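Local coordinates for putative uncharacterized protein PH0350 (Pyrococcus horikoshii, PDB 3QJL), which binds CRISPR RNA as a Cas6-family RAMP protein of prokaryotic adaptive immunity, a monomer that can form a homodimer when crystallized with crRNA, at residues I19-Y24 against F104-L109; V167-Y172 against E217-F222; F185-L190 against F211-S216. All coordinates share one frame; numbering follows the deposited sequence.

Contact 1: residues I19-Y24 against F104-L109; sequences ILPFNY and FKIGEL. With nucleotides of chain D.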
loop_
_atom_site.group_PDB
_atom_site.type_symbol
_atom_site.label_atom_id
_atom_site.label_comp_id
_atom_site.label_asym_id
_atom_site.label_seq_id
_atom_site.Cartn_x
_atom_site.Cartn_y
_atom_site.Cartn_z
ATOM N N ILE A 19 2.847 4.343 -22.363
ATOM C CA ILE A 19 3.277 3.640 -21.161
ATOM C C ILE A 19 4.402 4.383 -20.448
ATOM O O ILE A 19 5.479 4.605 -21.005
ATOM C CB ILE A 19 3.714 2.181 -21.478
ATOM C CG1 ILE A 19 2.501 1.343 -21.891
ATOM C CG2 ILE A 19 4.417 1.533 -20.275
ATOM C CD1 ILE A 19 2.860 0.027 -22.511
ATOM N N LEU A 20 4.142 4.752 -19.201
ATOM C CA LEU A 20 5.106 5.472 -18.380
ATOM C C LEU A 20 6.032 4.510 -17.629
ATOM O O LEU A 20 5.570 3.686 -16.846
ATOM C CB LEU A 20 4.339 6.342 -17.385
ATOM C CG LEU A 20 5.119 7.132 -16.342
ATOM C CD1 LEU A 20 6.143 8.029 -16.999
ATOM C CD2 LEU A 20 4.154 7.932 -15.509
ATOM N N PRO A 21 7.345 4.603 -17.875
ATOM C CA PRO A 21 8.334 3.756 -17.188
ATOM C C PRO A 21 8.331 3.982 -15.680
ATOM O O PRO A 21 8.026 5.083 -15.243
ATOM C CB PRO A 21 9.666 4.207 -17.790
ATOM C CG PRO A 21 9.296 4.749 -19.136
ATOM C CD PRO A 21 7.954 5.419 -18.935
ATOM N N PHE A 22 8.670 2.959 -14.900
ATOM C CA PHE A 22 8.540 3.024 -13.446
ATOM C C PHE A 22 9.464 4.029 -12.773
ATOM O O PHE A 22 9.083 4.649 -11.770
ATOM C CB PHE A 22 8.746 1.646 -12.802
ATOM C CG PHE A 22 7.532 0.784 -12.830
ATOM C CD1 PHE A 22 6.379 1.182 -12.185
ATOM C CD2 PHE A 22 7.545 -0.433 -13.496
ATOM C CE1 PHE A 22 5.252 0.398 -12.214
ATOM C CE2 PHE A 22 6.426 -1.222 -13.529
ATOM C CZ PHE A 22 5.273 -0.806 -12.884
ATOM N N ASN A 23 10.687 4.168 -13.274
ATOM C CA ASN A 23 11.595 5.085 -12.613
ATOM C C ASN A 23 11.908 6.249 -13.525
ATOM O O ASN A 23 12.751 6.132 -14.408
ATOM C CB ASN A 23 12.895 4.357 -12.271
ATOM C CG ASN A 23 12.666 3.075 -11.481
ATOM O OD1 ASN A 23 13.013 2.997 -10.302
ATOM N ND2 ASN A 23 12.083 2.065 -12.126
ATOM N N TYR A 24 11.241 7.377 -13.301
ATOM C CA TYR A 24 11.536 8.606 -14.040
ATOM C C TYR A 24 12.284 9.695 -13.282
ATOM O O TYR A 24 12.638 10.706 -13.859
ATOM C CB TYR A 24 10.258 9.181 -14.625
ATOM C CG TYR A 24 9.082 9.065 -13.696
ATOM C CD1 TYR A 24 8.805 10.058 -12.773
ATOM C CD2 TYR A 24 8.250 7.956 -13.735
ATOM C CE1 TYR A 24 7.723 9.959 -11.923
ATOM C CE2 TYR A 24 7.164 7.853 -12.891
ATOM C CZ TYR A 24 6.907 8.856 -11.984
ATOM O OH TYR A 24 5.833 8.762 -11.129
ATOM N N PHE A 104 8.895 16.649 -23.385
ATOM C CA PHE A 104 9.440 15.705 -22.421
ATOM C C PHE A 104 9.535 14.297 -22.973
ATOM O O PHE A 104 8.594 13.789 -23.587
ATOM C CB PHE A 104 8.622 15.714 -21.135
ATOM C CG PHE A 104 8.953 16.858 -20.221
ATOM C CD1 PHE A 104 8.125 17.964 -20.145
ATOM C CD2 PHE A 104 10.101 16.827 -19.444
ATOM C CE1 PHE A 104 8.431 19.012 -19.302
ATOM C CE2 PHE A 104 10.409 17.871 -18.599
ATOM C CZ PHE A 104 9.573 18.970 -18.529
ATOM N N LYS A 105 10.691 13.683 -22.762
ATOM C CA LYS A 105 10.925 12.314 -23.182
ATOM C C LYS A 105 11.263 11.462 -21.951
ATOM O O LYS A 105 12.327 11.624 -21.340
ATOM C CB LYS A 105 12.073 12.289 -24.193
ATOM C CG LYS A 105 12.311 10.950 -24.856
ATOM C CD LYS A 105 11.471 10.798 -26.110
ATOM C CE LYS A 105 11.619 9.397 -26.696
ATOM N NZ LYS A 105 13.042 9.062 -26.978
ATOM N N ILE A 106 10.346 10.575 -21.576
ATOM C CA ILE A 106 10.588 9.626 -20.488
ATOM C C ILE A 106 10.573 8.207 -21.026
ATOM O O ILE A 106 9.522 7.684 -21.390
ATOM C CB ILE A 106 9.539 9.753 -19.385
ATOM C CG1 ILE A 106 9.732 11.070 -18.641
ATOM C CG2 ILE A 106 9.652 8.593 -18.419
ATOM C CD1 ILE A 106 8.455 11.625 -18.081
ATOM N N GLY A 107 11.741 7.578 -21.076
ATOM C CA GLY A 107 11.848 6.320 -21.784
ATOM C C GLY A 107 11.383 6.486 -23.221
ATOM O O GLY A 107 11.894 7.331 -23.957
ATOM N N GLU A 108 10.405 5.681 -23.617
ATOM C CA GLU A 108 9.900 5.704 -24.989
ATOM C C GLU A 108 8.677 6.595 -25.165
ATOM O O GLU A 108 8.097 6.652 -26.243
ATOM C CB GLU A 108 9.571 4.284 -25.464
ATOM C CG GLU A 108 10.765 3.346 -25.499
ATOM C CD GLU A 108 11.864 3.799 -26.456
ATOM O OE1 GLU A 108 12.784 2.991 -26.703
ATOM O OE2 GLU A 108 11.816 4.950 -26.960
ATOM N N LEU A 109 8.272 7.273 -24.102
ATOM C CA LEU A 109 7.060 8.072 -24.152
ATOM C C LEU A 109 7.401 9.553 -24.177
ATOM O O LEU A 109 8.101 10.040 -23.296
ATOM C CB LEU A 109 6.186 7.755 -22.941
ATOM C CG LEU A 109 4.779 8.339 -22.935
ATOM C CD1 LEU A 109 4.017 7.870 -24.163
ATOM C CD2 LEU A 109 4.056 7.931 -21.669
ATOM P P A D 7 4.045 -1.765 -5.829
ATOM O OP1 A D 7 2.711 -2.110 -5.286
ATOM O OP2 A D 7 5.081 -1.249 -4.905
ATOM O "O5'" A D 7 4.622 -2.987 -6.651
ATOM C "C5'" A D 7 3.806 -3.695 -7.568
ATOM C "C4'" A D 7 4.617 -4.208 -8.727
ATOM O "O4'" A D 7 4.837 -3.132 -9.671
ATOM C "C3'" A D 7 6.013 -4.725 -8.381
ATOM O "O3'" A D 7 5.999 -6.095 -7.988
ATOM C "C2'" A D 7 6.799 -4.471 -9.660
ATOM O "O2'" A D 7 6.563 -5.509 -10.599
ATOM C "C1'" A D 7 6.144 -3.191 -10.185
ATOM N N9 A D 7 6.858 -1.973 -9.757
ATOM C C8 A D 7 6.390 -1.026 -8.883
ATOM N N7 A D 7 7.222 -0.034 -8.665
ATOM C C5 A D 7 8.310 -0.342 -9.461
ATOM C C6 A D 7 9.522 0.324 -9.683
ATOM N N6 A D 7 9.859 1.481 -9.105
ATOM N N1 A D 7 10.396 -0.249 -10.534
ATOM C C2 A D 7 10.060 -1.406 -11.111
ATOM N N3 A D 7 8.949 -2.124 -10.992
ATOM C C4 A D 7 8.099 -1.528 -10.144
ATOM P P A D 6 -1.543 1.031 -8.559
ATOM O OP1 A D 6 -2.142 1.877 -7.501
ATOM O OP2 A D 6 -1.510 1.544 -9.945
ATOM O "O5'" A D 6 -0.086 0.581 -8.117
ATOM C "C5'" A D 6 0.658 -0.355 -8.883
ATOM C "C4'" A D 6 2.143 -0.219 -8.642
ATOM O "O4'" A D 6 2.628 0.950 -9.345
ATOM C "C3'" A D 6 2.555 -0.041 -7.184
ATOM O "O3'" A D 6 3.835 -0.647 -6.976
ATOM C "C2'" A D 6 2.683 1.472 -7.052
ATOM O "O2'" A D 6 3.560 1.886 -6.029
ATOM C "C1'" A D 6 3.197 1.869 -8.436
ATOM N N9 A D 6 2.795 3.210 -8.866
ATOM C C8 A D 6 1.530 3.748 -8.845
ATOM N N7 A D 6 1.434 4.972 -9.326
ATOM C C5 A D 6 2.733 5.257 -9.704
ATOM C C6 A D 6 3.297 6.401 -10.283
ATOM N N6 A D 6 2.597 7.499 -10.584
ATOM N N1 A D 6 4.618 6.368 -10.549
ATOM C C2 A D 6 5.316 5.261 -10.243
ATOM N N3 A D 6 4.903 4.126 -9.686
ATOM C C4 A D 6 3.581 4.185 -9.441
#
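Ile106 and Pro21 form the tight centre of this contact, and one methyl group does most of the touching. With CG1 of Ile106 anti to the carbonyl carbon (chi1 -70°), its CG2 stands anti to the backbone N and faces the 19-24 segment. There Pro21 CD approaches Ile106 CG2 to 3.6 Å, Leu20 CD1 lies 3.8 Å from the same CG2, and Tyr24 CB reaches that methyl at 3.9 Å. Leu109 CD2 also packs against the Ile19 backbone, 3.7 Å from its carbonyl O.

Toward the outside the fit slackens. The type II' turn from Ile106 to Leu109 holds Gly107 at a positive phi of 56°, with its CA 4.0 Å from Pro21 CG; the Ile19 side chain stays 5.8 Å or more from 104-109.

The same loop binds RNA. The adenine of A7 of chain D lies over one face of the Phe22 ring, while Asn23 ND2 donates to its N1 (3.3 Å, N-H...N angle 149°). Tyr24 OH donates to N1 of A6 of chain D at 2.7 Å and is also hydrogen-bonded to Ile59 N, so two bonds position the hydroxyl. Asn23 OD1 is held by Met198 N. Both adenines thus present their N1 to protein donors.

Within the N-terminal Cas6 region of this ferredoxin-like RAMP protein, the contact joins the RNA-binding loop to the end of edge strand 103-106. Strand 19-20 pairs through Leu20 with Ile72. Ile106 packs on Phe111 of strand 109-118, Ile59 of strand 55-60 and Val28 of helix 25-39.

Contact 2: residues V167-Y172 against E217-F222; sequences VMILRY and EEIARF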
loop_
_atom_site.group_PDB
_atom_site.type_symbol
_atom_site.label_atom_id
_atom_site.label_comp_id
_atom_site.label_asym_id
_atom_site.label_seq_id
_atom_site.Cartn_x
_atom_site.Cartn_y
_atom_site.Cartn_z
ATOM N N VAL A 167 18.296 16.257 9.394
ATOM C CA VAL A 167 18.258 16.621 7.983
ATOM C C VAL A 167 17.440 17.895 7.772
ATOM O O VAL A 167 17.873 18.792 7.065
ATOM C CB VAL A 167 17.724 15.474 7.106
ATOM C CG1 VAL A 167 17.471 15.953 5.703
ATOM C CG2 VAL A 167 18.720 14.350 7.082
ATOM N N MET A 168 16.273 17.980 8.405
ATOM C CA MET A 168 15.415 19.154 8.258
ATOM C C MET A 168 16.067 20.407 8.826
ATOM O O MET A 168 16.217 21.394 8.123
ATOM C CB MET A 168 14.038 18.933 8.893
ATOM C CG MET A 168 13.242 17.810 8.253
ATOM S SD MET A 168 13.186 17.877 6.450
ATOM C CE MET A 168 11.846 19.043 6.226
ATOM N N ILE A 169 16.462 20.373 10.091
ATOM C CA ILE A 169 17.149 21.515 10.673
ATOM C C ILE A 169 18.284 21.949 9.764
ATOM O O ILE A 169 18.415 23.122 9.429
ATOM C CB ILE A 169 17.729 21.183 12.035
ATOM C CG1 ILE A 169 16.612 21.156 13.075
ATOM C CG2 ILE A 169 18.804 22.188 12.407
ATOM C CD1 ILE A 169 16.943 20.327 14.288
ATOM N N LEU A 170 19.095 20.989 9.353
ATOM C CA LEU A 170 20.221 21.272 8.487
ATOM C C LEU A 170 19.740 21.932 7.194
ATOM O O LEU A 170 20.135 23.063 6.873
ATOM C CB LEU A 170 20.981 19.980 8.188
ATOM C CG LEU A 170 22.493 20.092 8.034
ATOM C CD1 LEU A 170 22.901 19.874 6.577
ATOM C CD2 LEU A 170 22.975 21.449 8.554
ATOM N N ARG A 171 18.868 21.238 6.466
ATOM C CA ARG A 171 18.351 21.750 5.199
ATOM C C ARG A 171 17.754 23.152 5.354
ATOM O O ARG A 171 18.050 24.050 4.577
ATOM C CB ARG A 171 17.333 20.777 4.590
ATOM C CG ARG A 171 17.979 19.637 3.818
ATOM C CD ARG A 171 16.964 18.797 3.063
ATOM N NE ARG A 171 16.142 19.587 2.151
ATOM C CZ ARG A 171 14.815 19.618 2.200
ATOM N NH1 ARG A 171 14.173 18.900 3.114
ATOM N NH2 ARG A 171 14.129 20.362 1.339
ATOM N N TYR A 172 16.931 23.326 6.380
ATOM C CA TYR A 172 16.270 24.591 6.658
ATOM C C TYR A 172 17.239 25.763 6.721
ATOM O O TYR A 172 17.040 26.783 6.065
ATOM C CB TYR A 172 15.531 24.487 7.981
ATOM C CG TYR A 172 14.685 25.690 8.333
ATOM C CD1 TYR A 172 13.310 25.668 8.151
ATOM C CD2 TYR A 172 15.250 26.831 8.868
ATOM C CE1 TYR A 172 12.526 26.748 8.484
ATOM C CE2 TYR A 172 14.471 27.909 9.208
ATOM C CZ TYR A 172 13.110 27.862 9.010
ATOM O OH TYR A 172 12.321 28.939 9.341
ATOM N N GLU A 217 6.416 24.584 14.094
ATOM C CA GLU A 217 5.535 25.122 13.070
ATOM C C GLU A 217 6.292 25.662 11.846
ATOM O O GLU A 217 5.749 25.704 10.744
ATOM C CB GLU A 217 4.605 26.183 13.654
ATOM C CG GLU A 217 3.839 25.712 14.894
ATOM C CD GLU A 217 2.631 26.595 15.225
ATOM O OE1 GLU A 217 2.631 27.792 14.841
ATOM O OE2 GLU A 217 1.680 26.087 15.869
ATOM N N GLU A 218 7.551 26.048 12.028
ATOM C CA GLU A 218 8.388 26.462 10.904
ATOM C C GLU A 218 8.953 25.303 10.080
ATOM O O GLU A 218 9.040 25.401 8.854
ATOM C CB GLU A 218 9.526 27.358 11.371
ATOM C CG GLU A 218 9.618 27.474 12.870
ATOM C CD GLU A 218 10.739 28.398 13.305
ATOM O OE1 GLU A 218 11.192 29.237 12.484
ATOM O OE2 GLU A 218 11.167 28.280 14.473
ATOM N N ILE A 219 9.354 24.218 10.742
ATOM C CA ILE A 219 9.851 23.044 10.023
ATOM C C ILE A 219 8.714 22.430 9.217
ATOM O O ILE A 219 8.921 21.991 8.082
ATOM C CB ILE A 219 10.499 22.006 10.964
ATOM C CG1 ILE A 219 11.838 22.536 11.478
ATOM C CG2 ILE A 219 10.722 20.668 10.252
ATOM C CD1 ILE A 219 12.422 21.732 12.604
ATOM N N ALA A 220 7.507 22.432 9.790
ATOM C CA ALA A 220 6.310 21.990 9.065
ATOM C C ALA A 220 6.097 22.796 7.778
ATOM O O ALA A 220 5.892 22.220 6.708
ATOM C CB ALA A 220 5.073 22.059 9.951
ATOM N N ARG A 221 6.145 24.123 7.877
ATOM C CA ARG A 221 6.040 24.944 6.679
ATOM C C ARG A 221 7.155 24.552 5.718
ATOM O O ARG A 221 6.926 24.378 4.515
ATOM C CB ARG A 221 6.093 26.445 7.000
ATOM C CG ARG A 221 4.715 27.097 7.183
ATOM C CD ARG A 221 4.779 28.535 7.738
ATOM N NE ARG A 221 5.522 29.471 6.885
ATOM C CZ ARG A 221 4.974 30.339 6.019
ATOM N NH1 ARG A 221 3.653 30.399 5.857
ATOM N NH2 ARG A 221 5.752 31.159 5.304
ATOM N N PHE A 222 8.359 24.387 6.256
ATOM C CA PHE A 222 9.510 24.070 5.414
ATOM C C PHE A 222 9.341 22.772 4.632
ATOM O O PHE A 222 9.605 22.729 3.433
ATOM C CB PHE A 222 10.813 24.021 6.212
ATOM C CG PHE A 222 12.017 23.835 5.349
ATOM C CD1 PHE A 222 12.536 24.900 4.628
ATOM C CD2 PHE A 222 12.601 22.597 5.216
ATOM C CE1 PHE A 222 13.629 24.734 3.816
ATOM C CE2 PHE A 222 13.695 22.425 4.402
ATOM C CZ PHE A 222 14.213 23.496 3.701
#
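Phe222 and Tyr172 supply the aromatic part of this helix pair. The two rings meet obliquely, centroids 5.3 Å apart, while Tyr172 CA sits over the Phe222 face in a CH-pi contact, 3.9 Å from the centroid. CG of Phe222 is anti to its backbone N (chi1 -174°), which sends the ring toward helix 160-176.

Apolar contacts complete the interface. Met168 CE comes in at the edge of the Phe222 ring, 3.8 Å from CD2, at the end of a chain bent at chi2 and chi3. One turn earlier along the other helix, Ile219 CG2 touches Met168 CB at 4.0 Å.

Two polar side chains join in. Phe222 CE2 lies over one face of the Arg171 guanidinium, 3.7 Å from NH2, with the two planes 48° apart; the N-H groups of that guanidinium are bound to the carbonyl oxygens of His51, Gly52 and Gly227. Tyr172 OH is 3.4 Å from Glu218 OE1, whereas Glu218 OE2 accepts from Asp182 N.

The axes of 167-172 and 217-222 pass 10.6 Å apart and cross at 76°. Both helices pack on one face of the C-terminal sheet, consistent with the ferredoxin-like RAMP fold, and Met168 and Ile219 both rest on Phe185 of strand 185-189.

Contact 3: residues F185-L190 against F211-S216; sequences FTIEVL and FRYAGS. With nucleotides of chain B.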
loop_
_atom_site.group_PDB
_atom_site.type_symbol
_atom_site.label_atom_id
_atom_site.label_comp_id
_atom_site.label_asym_id
_atom_site.label_seq_id
_atom_site.Cartn_x
_atom_site.Cartn_y
_atom_site.Cartn_z
ATOM N N PHE A 185 10.312 18.196 16.627
ATOM C CA PHE A 185 9.109 17.645 16.019
ATOM C C PHE A 185 9.124 16.117 15.956
ATOM O O PHE A 185 10.182 15.489 16.021
ATOM C CB PHE A 185 8.893 18.226 14.624
ATOM C CG PHE A 185 9.816 17.674 13.584
ATOM C CD1 PHE A 185 11.018 18.295 13.307
ATOM C CD2 PHE A 185 9.471 16.547 12.864
ATOM C CE1 PHE A 185 11.868 17.799 12.337
ATOM C CE2 PHE A 185 10.320 16.041 11.885
ATOM C CZ PHE A 185 11.520 16.669 11.622
ATOM N N THR A 186 7.943 15.526 15.821
ATOM C CA THR A 186 7.828 14.088 15.646
ATOM C C THR A 186 6.901 13.820 14.489
ATOM O O THR A 186 6.098 14.676 14.127
ATOM C CB THR A 186 7.194 13.402 16.875
ATOM O OG1 THR A 186 5.961 14.056 17.196
ATOM C CG2 THR A 186 8.123 13.450 18.071
ATOM N N ILE A 187 7.004 12.630 13.913
ATOM C CA ILE A 187 5.983 12.163 12.989
ATOM C C ILE A 187 5.534 10.778 13.430
ATOM O O ILE A 187 6.349 9.974 13.869
ATOM C CB ILE A 187 6.502 12.087 11.542
ATOM C CG1 ILE A 187 7.249 10.779 11.321
ATOM C CG2 ILE A 187 7.395 13.276 11.211
ATOM C CD1 ILE A 187 7.642 10.567 9.889
ATOM N N GLU A 188 4.243 10.490 13.350
ATOM C CA GLU A 188 3.833 9.107 13.543
ATOM C C GLU A 188 3.125 8.537 12.320
ATOM O O GLU A 188 2.156 9.112 11.816
ATOM C CB GLU A 188 3.050 8.883 14.845
ATOM C CG GLU A 188 1.592 9.273 14.821
ATOM C CD GLU A 188 0.859 8.755 16.046
ATOM O OE1 GLU A 188 1.260 7.683 16.572
ATOM O OE2 GLU A 188 -0.104 9.422 16.490
ATOM N N VAL A 189 3.654 7.415 11.841
ATOM C CA VAL A 189 3.184 6.777 10.630
ATOM C C VAL A 189 1.754 6.287 10.803
ATOM O O VAL A 189 1.367 5.843 11.879
ATOM C CB VAL A 189 4.088 5.596 10.302
ATOM C CG1 VAL A 189 3.557 4.815 9.127
ATOM C CG2 VAL A 189 5.468 6.091 10.028
ATOM N N LEU A 190 0.971 6.369 9.740
ATOM C CA LEU A 190 -0.423 5.955 9.763
ATOM C C LEU A 190 -0.629 4.880 8.730
ATOM O O LEU A 190 -1.196 3.852 9.011
ATOM C CB LEU A 190 -1.376 7.126 9.557
ATOM C CG LEU A 190 -1.288 8.186 10.654
ATOM C CD1 LEU A 190 -2.432 9.191 10.569
ATOM C CD2 LEU A 190 -1.283 7.505 11.998
ATOM N N PHE A 211 1.259 10.200 7.226
ATOM C CA PHE A 211 1.740 10.356 8.595
ATOM C C PHE A 211 1.215 11.620 9.251
ATOM O O PHE A 211 0.707 12.509 8.575
ATOM C CB PHE A 211 3.259 10.341 8.641
ATOM C CG PHE A 211 3.902 11.446 7.862
ATOM C CD1 PHE A 211 4.011 11.371 6.485
ATOM C CD2 PHE A 211 4.418 12.556 8.511
ATOM C CE1 PHE A 211 4.617 12.383 5.770
ATOM C CE2 PHE A 211 5.019 13.567 7.809
ATOM C CZ PHE A 211 5.118 13.487 6.432
ATOM N N ARG A 212 1.316 11.681 10.577
ATOM C CA ARG A 212 0.916 12.868 11.308
ATOM C C ARG A 212 2.143 13.571 11.831
ATOM O O ARG A 212 3.021 12.950 12.426
ATOM C CB ARG A 212 -0.017 12.552 12.472
ATOM C CG ARG A 212 -0.199 13.758 13.395
ATOM C CD ARG A 212 -1.283 13.578 14.438
ATOM N NE ARG A 212 -2.542 13.174 13.831
ATOM C CZ ARG A 212 -2.990 11.925 13.844
ATOM N NH1 ARG A 212 -2.273 10.978 14.443
ATOM N NH2 ARG A 212 -4.150 11.621 13.270
ATOM N N TYR A 213 2.193 14.874 11.588
ATOM C CA TYR A 213 3.305 15.699 11.994
ATOM C C TYR A 213 2.860 16.447 13.223
ATOM O O TYR A 213 1.717 16.871 13.298
ATOM C CB TYR A 213 3.626 16.689 10.879
ATOM C CG TYR A 213 4.766 17.619 11.198
ATOM C CD1 TYR A 213 4.590 18.694 12.061
ATOM C CD2 TYR A 213 6.019 17.424 10.639
ATOM C CE1 TYR A 213 5.633 19.550 12.361
ATOM C CE2 TYR A 213 7.065 18.277 10.928
ATOM C CZ TYR A 213 6.869 19.337 11.791
ATOM O OH TYR A 213 7.920 20.181 12.088
ATOM N N ALA A 214 3.748 16.590 14.197
ATOM C CA ALA A 214 3.491 17.451 15.351
ATOM C C ALA A 214 4.763 18.241 15.693
ATOM O O ALA A 214 5.860 17.847 15.299
ATOM C CB ALA A 214 3.038 16.632 16.534
ATOM N N GLY A 215 4.631 19.317 16.465
ATOM C CA GLY A 215 5.783 20.138 16.789
ATOM C C GLY A 215 6.072 21.304 15.872
ATOM O O GLY A 215 5.151 21.950 15.374
ATOM N N SER A 216 7.352 21.588 15.659
ATOM C CA SER A 216 7.775 22.897 15.160
ATOM C C SER A 216 6.960 23.378 13.970
ATOM O O SER A 216 6.848 22.690 12.959
ATOM C CB SER A 216 9.259 22.836 14.781
ATOM O OG SER A 216 9.509 23.502 13.565
ATOM P P A B 7 0.232 -0.409 7.188
ATOM O OP1 A B 7 0.189 0.742 6.267
ATOM O OP2 A B 7 0.811 -1.687 6.703
ATOM O "O5'" A B 7 0.936 0.018 8.538
ATOM C "C5'" A B 7 0.873 1.350 9.002
ATOM C "C4'" A B 7 0.962 1.399 10.501
ATOM O "O4'" A B 7 -0.264 0.882 11.071
ATOM C "C3'" A B 7 2.064 0.552 11.117
ATOM O "O3'" A B 7 3.292 1.238 11.183
ATOM C "C2'" A B 7 1.504 0.196 12.481
ATOM O "O2'" A B 7 1.696 1.259 13.387
ATOM C "C1'" A B 7 0.016 0.083 12.189
ATOM N N9 A B 7 -0.392 -1.301 11.877
ATOM C C8 A B 7 -0.952 -1.744 10.707
ATOM N N7 A B 7 -1.231 -3.026 10.698
ATOM C C5 A B 7 -0.828 -3.461 11.952
ATOM C C6 A B 7 -0.855 -4.722 12.562
ATOM N N6 A B 7 -1.327 -5.833 11.992
ATOM N N1 A B 7 -0.376 -4.808 13.813
ATOM C C2 A B 7 0.100 -3.709 14.401
ATOM N N3 A B 7 0.183 -2.467 13.940
ATOM C C4 A B 7 -0.313 -2.409 12.694
ATOM P P C B 5 -5.942 6.017 1.534
ATOM O OP1 C B 5 -5.157 5.373 0.455
ATOM O OP2 C B 5 -6.975 5.221 2.240
ATOM O "O5'" C B 5 -4.957 6.682 2.585
ATOM C "C5'" C B 5 -5.441 7.213 3.808
ATOM C "C4'" C B 5 -4.902 6.446 4.986
ATOM O "O4'" C B 5 -4.628 7.369 6.072
ATOM C "C3'" C B 5 -5.836 5.382 5.544
ATOM O "O3'" C B 5 -5.066 4.274 6.005
ATOM C "C2'" C B 5 -6.483 6.096 6.729
ATOM O "O2'" C B 5 -6.958 5.240 7.741
ATOM C "C1'" C B 5 -5.341 6.979 7.223
ATOM N N1 C B 5 -5.781 8.206 7.915
ATOM C C2 C B 5 -5.668 8.284 9.309
ATOM O O2 C B 5 -5.227 7.308 9.944
ATOM N N3 C B 5 -6.057 9.423 9.929
ATOM C C4 C B 5 -6.538 10.452 9.219
ATOM N N4 C B 5 -6.911 11.546 9.890
ATOM C C5 C B 5 -6.654 10.399 7.801
ATOM C C6 C B 5 -6.262 9.271 7.195
#
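Phe185 slides its ring partly past that of Tyr213: the planes are near parallel at 12°, yet the centroids stand 5.1 Å apart and overlap is slight, with Phe185 CD2 3.5 Å from Tyr213 CE2. The phenol is held at its tip, where Tyr213 OH donates to a lone pair of Ser216 O at 2.9 Å. On the same face, Ile187 CB presses on Phe211 CD2 at 3.7 Å.

These side chains project from one face of an antiparallel ladder. Thr186 with Ala214 and Glu188 with Arg212 are hydrogen-bonded pairs, each joined twice; Ala214 N to Thr186 O measures 3.0 Å. The strands belong to the C-terminal sheet of a protein built on ferredoxin-like RAMP folds, and helices 160-176 and 217-226 pack over the Phe185 and Tyr213 face.

The other face carries charge. Glu188 and Arg212 run side by side, and OE2 meets NH1 at 3.4 Å in a salt bridge, in the guanidinium plane but with the carboxylate turned 72° from it. Pro68 of the second subunit packs on Glu188 and Leu190. At the corner at Leu190, its CD1 approaches O2 of C5 of chain B to 3.4 Å, bringing an apolar branch against the cytosine.

Contacts 2 and 3 form one continuous patch. Their centres are 13 Å apart, and they touch directly: Ile219 CB lies 3.4 Å from Tyr213 OH. Along the chain, contact 3 is nested within the loop that contact 2 closes. Contact 1, in the N-terminal Cas6 region, lies on the opposite side of the chain's centre, its own centre 32 Å from that of contact 2 and 34 Å from that of contact 3. RNA meets the two ends separately, chain D at the 19-24 loop and chain B at Leu190, whereas contact 2 stays back, its nearest atom about 11 Å from nucleic acid.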